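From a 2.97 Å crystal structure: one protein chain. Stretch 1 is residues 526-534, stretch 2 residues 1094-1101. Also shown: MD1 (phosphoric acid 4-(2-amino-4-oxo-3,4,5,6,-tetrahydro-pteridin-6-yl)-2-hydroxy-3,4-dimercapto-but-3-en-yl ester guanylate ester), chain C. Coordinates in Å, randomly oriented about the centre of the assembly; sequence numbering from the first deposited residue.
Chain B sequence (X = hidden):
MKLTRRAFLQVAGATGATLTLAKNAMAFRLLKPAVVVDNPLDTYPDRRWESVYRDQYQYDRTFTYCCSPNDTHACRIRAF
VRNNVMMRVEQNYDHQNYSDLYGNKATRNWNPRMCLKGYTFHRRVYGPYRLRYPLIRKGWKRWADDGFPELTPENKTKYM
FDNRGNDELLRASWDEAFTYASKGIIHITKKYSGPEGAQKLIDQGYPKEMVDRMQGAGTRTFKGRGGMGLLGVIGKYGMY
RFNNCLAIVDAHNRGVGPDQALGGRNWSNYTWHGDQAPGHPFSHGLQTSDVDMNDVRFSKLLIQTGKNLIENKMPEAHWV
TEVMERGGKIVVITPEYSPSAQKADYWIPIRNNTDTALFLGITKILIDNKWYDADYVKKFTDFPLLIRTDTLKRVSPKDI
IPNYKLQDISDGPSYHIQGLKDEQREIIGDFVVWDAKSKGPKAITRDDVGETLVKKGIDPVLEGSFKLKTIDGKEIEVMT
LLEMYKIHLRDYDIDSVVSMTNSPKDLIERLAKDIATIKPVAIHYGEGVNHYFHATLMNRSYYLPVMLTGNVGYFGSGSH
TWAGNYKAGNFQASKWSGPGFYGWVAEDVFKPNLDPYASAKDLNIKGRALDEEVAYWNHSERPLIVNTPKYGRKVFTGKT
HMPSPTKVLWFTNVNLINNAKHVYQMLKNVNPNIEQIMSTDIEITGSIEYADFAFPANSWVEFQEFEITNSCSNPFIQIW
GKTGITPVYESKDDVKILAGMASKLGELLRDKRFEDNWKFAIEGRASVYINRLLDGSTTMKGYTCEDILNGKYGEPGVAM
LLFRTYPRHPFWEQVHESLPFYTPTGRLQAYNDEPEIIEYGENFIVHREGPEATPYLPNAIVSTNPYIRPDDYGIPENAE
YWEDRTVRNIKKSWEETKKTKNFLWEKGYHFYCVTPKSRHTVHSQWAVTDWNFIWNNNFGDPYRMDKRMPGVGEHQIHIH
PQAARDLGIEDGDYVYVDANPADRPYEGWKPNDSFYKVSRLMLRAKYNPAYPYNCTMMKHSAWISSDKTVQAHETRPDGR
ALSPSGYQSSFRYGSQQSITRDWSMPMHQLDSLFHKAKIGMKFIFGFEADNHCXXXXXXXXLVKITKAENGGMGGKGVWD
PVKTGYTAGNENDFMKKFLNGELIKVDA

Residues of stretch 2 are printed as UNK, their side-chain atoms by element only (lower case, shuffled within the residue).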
# COMPACT_ATOMS: atom_id res chain seq x y z
N GLY B 526 -15.70 9.57 2.46
CA GLY B 526 -15.42 8.73 1.30
C GLY B 526 -16.39 7.59 1.25
O GLY B 526 -17.54 7.69 1.71
N GLU B 527 -15.92 6.47 0.71
CA GLU B 527 -16.75 5.31 0.46
C GLU B 527 -16.88 4.41 1.68
O GLU B 527 -17.50 3.34 1.58
CB GLU B 527 -16.21 4.55 -0.75
CG GLU B 527 -16.44 5.33 -2.04
CD GLU B 527 -15.53 6.54 -2.17
OE1 GLU B 527 -14.32 6.40 -1.91
OE2 GLU B 527 -16.03 7.64 -2.49
N GLY B 528 -16.30 4.80 2.81
CA GLY B 528 -16.69 4.18 4.06
C GLY B 528 -18.13 4.46 4.42
O GLY B 528 -18.73 3.69 5.17
N VAL B 529 -18.69 5.54 3.89
CA VAL B 529 -20.10 5.86 4.09
C VAL B 529 -20.82 5.89 2.74
O VAL B 529 -22.04 5.68 2.68
CB VAL B 529 -20.26 7.19 4.84
CG1 VAL B 529 -19.66 7.08 6.23
CG2 VAL B 529 -19.61 8.32 4.06
N ASN B 530 -20.09 6.16 1.66
CA ASN B 530 -20.70 6.17 0.34
C ASN B 530 -21.02 4.78 -0.19
O ASN B 530 -21.76 4.67 -1.17
CB ASN B 530 -19.79 6.89 -0.67
CG ASN B 530 -19.95 8.40 -0.61
OD1 ASN B 530 -21.00 8.91 -0.23
ND2 ASN B 530 -18.91 9.12 -1.01
N HIS B 531 -20.49 3.73 0.43
CA HIS B 531 -20.79 2.36 0.02
C HIS B 531 -21.90 1.73 0.86
O HIS B 531 -21.97 0.51 0.98
CB HIS B 531 -19.52 1.51 0.07
CG HIS B 531 -18.59 1.74 -1.08
ND1 HIS B 531 -17.33 1.18 -1.14
CD2 HIS B 531 -18.74 2.47 -2.21
CE1 HIS B 531 -16.75 1.56 -2.27
NE2 HIS B 531 -17.58 2.34 -2.93
N TYR B 532 -22.77 2.56 1.44
CA TYR B 532 -24.01 2.11 2.06
C TYR B 532 -25.20 2.70 1.32
O TYR B 532 -25.09 3.74 0.65
CB TYR B 532 -24.06 2.49 3.54
CG TYR B 532 -23.07 1.73 4.40
CD1 TYR B 532 -23.32 0.42 4.80
CD2 TYR B 532 -21.89 2.33 4.82
CE1 TYR B 532 -22.42 -0.27 5.58
CE2 TYR B 532 -20.98 1.65 5.60
CZ TYR B 532 -21.25 0.35 5.98
OH TYR B 532 -20.34 -0.32 6.76
N PHE B 533 -26.34 2.03 1.45
CA PHE B 533 -27.51 2.34 0.63
C PHE B 533 -27.92 3.80 0.76
O PHE B 533 -28.16 4.48 -0.25
CB PHE B 533 -28.67 1.42 1.01
CG PHE B 533 -29.87 1.55 0.11
CD1 PHE B 533 -29.93 0.87 -1.09
CD2 PHE B 533 -30.94 2.35 0.48
CE1 PHE B 533 -31.03 0.98 -1.91
CE2 PHE B 533 -32.04 2.47 -0.34
CZ PHE B 533 -32.09 1.79 -1.54
N HIS B 534 -27.98 4.30 1.98
CA HIS B 534 -28.49 5.65 2.22
C HIS B 534 -27.37 6.67 2.24
O HIS B 534 -27.41 7.66 2.98
CB HIS B 534 -29.29 5.67 3.53
CG HIS B 534 -30.55 4.86 3.46
ND1 HIS B 534 -31.65 5.26 2.73
CD2 HIS B 534 -30.87 3.67 4.01
CE1 HIS B 534 -32.60 4.35 2.85
NE2 HIS B 534 -32.15 3.38 3.62
N UNK B 1094 -26.76 5.31 -10.62
CA UNK B 1094 -26.63 4.34 -9.54
C UNK B 1094 -25.22 4.36 -8.97
O UNK B 1094 -24.23 4.26 -9.71
c UNK B 1094 -26.98 2.92 -10.00
c UNK B 1094 -28.48 2.73 -10.19
c UNK B 1094 -28.89 1.24 -10.33
c UNK B 1094 -26.54 1.93 -8.96
N UNK B 1095 -25.13 4.47 -7.65
CA UNK B 1095 -23.86 4.48 -6.93
C UNK B 1095 -23.79 3.19 -6.13
O UNK B 1095 -24.46 3.04 -5.10
c UNK B 1095 -22.38 6.24 -5.91
n UNK B 1095 -21.75 6.08 -4.75
c UNK B 1095 -23.78 5.69 -6.00
o UNK B 1095 -21.85 6.80 -6.88
N UNK B 1096 -22.99 2.24 -6.62
CA UNK B 1096 -23.00 0.90 -6.06
C UNK B 1096 -22.50 0.89 -4.63
O UNK B 1096 -21.64 1.69 -4.23
c UNK B 1096 -22.54 0.07 -8.37
c UNK B 1096 -22.14 -0.03 -6.90
o UNK B 1096 -20.77 0.30 -6.71
N UNK B 1097 -23.05 -0.03 -3.84
CA UNK B 1097 -22.75 -0.13 -2.42
C UNK B 1097 -22.33 -1.55 -2.05
O UNK B 1097 -23.19 -2.44 -1.93
c UNK B 1097 -23.96 0.31 -1.59
c UNK B 1097 -25.27 -0.34 -2.13
c UNK B 1097 -24.06 1.80 -1.64
N UNK B 1098 -21.04 -1.82 -1.85
CA UNK B 1098 -20.64 -3.17 -1.44
C UNK B 1098 -20.79 -3.43 0.05
O UNK B 1098 -20.82 -4.60 0.46
c UNK B 1098 -18.96 -2.12 -2.82
c UNK B 1098 -19.88 -1.05 -2.34
c UNK B 1098 -19.17 -3.26 -1.86
N UNK B 1099 -20.92 -2.38 0.86
CA UNK B 1099 -20.96 -2.53 2.31
C UNK B 1099 -22.36 -2.79 2.86
O UNK B 1099 -22.49 -3.10 4.05
c UNK B 1099 -20.34 -1.30 2.98
n UNK B 1099 -15.99 1.13 3.64
c UNK B 1099 -18.87 -1.17 2.64
c UNK B 1099 -18.20 -0.01 3.34
c UNK B 1099 -16.74 0.05 2.93
N UNK B 1100 -23.41 -2.66 2.05
CA UNK B 1100 -24.75 -3.01 2.51
C UNK B 1100 -24.84 -4.53 2.49
O UNK B 1100 -25.38 -5.15 1.56
c UNK B 1100 -27.31 -1.21 3.35
c UNK B 1100 -26.29 -1.04 2.23
c UNK B 1100 -25.83 -2.36 1.66
o UNK B 1100 -27.93 -2.29 3.44
o UNK B 1100 -27.47 -0.25 4.13
N UNK B 1101 -24.28 -5.13 3.53
CA UNK B 1101 -24.24 -6.58 3.66
C UNK B 1101 -23.95 -6.92 5.11
O UNK B 1101 -23.36 -6.13 5.85
o UNK B 1101 -23.48 -8.58 2.51
c UNK B 1101 -23.18 -7.20 2.73
c UNK B 1101 -21.79 -7.07 3.35
PB MD1 C . -12.08 5.23 1.23
O3B MD1 C . -13.07 3.93 1.46
O1B MD1 C . -11.22 5.44 2.45
O2B MD1 C . -12.92 6.46 0.98
O3A MD1 C . -11.12 4.94 -0.08
C10 MD1 C . -11.67 4.88 -1.37
C11 MD1 C . -10.63 5.44 -2.39
O11 MD1 C . -9.20 5.00 -1.81
C12 MD1 C . -10.96 5.05 -3.63
S12 MD1 C . -12.71 4.98 -4.08
C13 MD1 C . -9.98 4.70 -4.78
S13 MD1 C . -10.76 4.22 -6.36
C14 MD1 C . -8.55 4.65 -4.71
N15 MD1 C . -8.25 3.43 -3.71
C16 MD1 C . -6.93 3.42 -3.24
C15 MD1 C . -6.15 2.16 -3.07
O14 MD1 C . -6.64 1.11 -3.35
N17 MD1 C . -4.76 2.23 -2.55
C17 MD1 C . -4.13 3.59 -2.19
N16 MD1 C . -2.77 3.65 -1.69
N18 MD1 C . -4.91 4.87 -2.36
C20 MD1 C . -6.26 4.82 -2.86
N8 MD1 C . -7.04 5.98 -3.03
C7 MD1 C . -7.84 5.94 -4.42
PA MD1 C . -12.97 2.90 2.74
O1A MD1 C . -13.71 1.63 2.38
O2A MD1 C . -11.52 2.59 3.00
O5' MD1 C . -13.65 3.54 4.10
C5' MD1 C . -12.89 4.38 4.90
C4' MD1 C . -13.23 4.18 6.42
O4' MD1 C . -14.76 4.33 6.70
C1' MD1 C . -15.05 3.13 7.65
N9 MD1 C . -16.49 2.76 7.65
C4 MD1 C . -17.39 3.58 8.17
N3 MD1 C . -17.26 4.92 8.82
C2 MD1 C . -18.45 5.61 9.31
N2 MD1 C . -18.32 6.92 9.94
N1 MD1 C . -19.75 5.00 9.18
C6 MD1 C . -19.87 3.72 8.56
O6 MD1 C . -20.93 3.21 8.44
C5 MD1 C . -18.61 3.00 8.04
N7 MD1 C . -18.45 1.82 7.44
C8 MD1 C . -17.13 1.66 7.19
C2' MD1 C . -14.33 2.22 7.15
O2' MD1 C . -14.12 1.14 8.10
C3' MD1 C . -12.91 3.00 6.81
O3' MD1 C . -12.10 3.10 8.01

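Position 1094 carries four side-chain carbons, forked at the first, with one arm two carbons long, all out of reach of stretch 1; that beta-branched pattern is isoleucine.

Position 1095 has two carbons, the second carrying one oxygen and one nitrogen. Its CA-to-CB bond points toward stretch 1, and the nitrogen lies 3.8 Å from Asn530 O, too far to be counted as a hydrogen bond. A carboxamide on so short a stem is asparagine.

At 1096 a single carbon bears one oxygen and one carbon. The residue meets the other stretch through its backbone, its O lying 3.6 Å from His531 CD2. The side chain identifies threonine.

Position 1097 shows one carbon carrying two more, with no heteroatom. The first, CB, sits 3.3 Å from His531 O, and one of the outer carbons comes within 3.2 Å of Tyr532 O, so it is valine. Here the chains run closest, with His531 CA and Val1097 CA 4.0 Å apart.

At 1098 three carbons close a ring onto the backbone nitrogen. The ring carbon bonded to that nitrogen lies over one face of the His531 ring, 3.6 Å from the centroid and 23° off the normal, a CH-pi contact. Such a ring is found in proline alone.

Position 1099 has four carbons in a row ending in nitrogen. Its CB covers one face of the Tyr532 ring, 3.7 Å from the centroid and 22° off the normal, while the terminal nitrogen donates a weak hydrogen bond to Glu527 O at 3.4 Å: lysine. With chi2 to chi4 all t, Lys1099 is extended beyond CB, and its NZ also donates to MD1 O1A at 2.7 Å.

Position 1100 has three carbons, the third carrying two oxygens; the second carbon packs 3.6 Å from Phe533 CB. This is glutamate.

At 1101 one carbon again bears one oxygen and one carbon, and none of them touches stretch 1; this is threonine.

The contact combines one backbone anchor with close side-chain packing. Lys1099 N donates to His531 O at 3.1 Å with an angle of 137°, and the two CH-pi contacts set aliphatic carbons against the His531 and Tyr532 rings. Both stretches also converge on MD1: Glu527 N donates to MD1 O2B at 3.0 Å, and Tyr532 OH to MD1 N7 at 2.9 Å. Gly528 leaves room for the ligand, since an ideal CB there would fall 1.8 Å from MD1 O4'. The two stretches bury 534 Å² against each other, both sides summed.

Stretch 2 (1094-1101) INTVPKET
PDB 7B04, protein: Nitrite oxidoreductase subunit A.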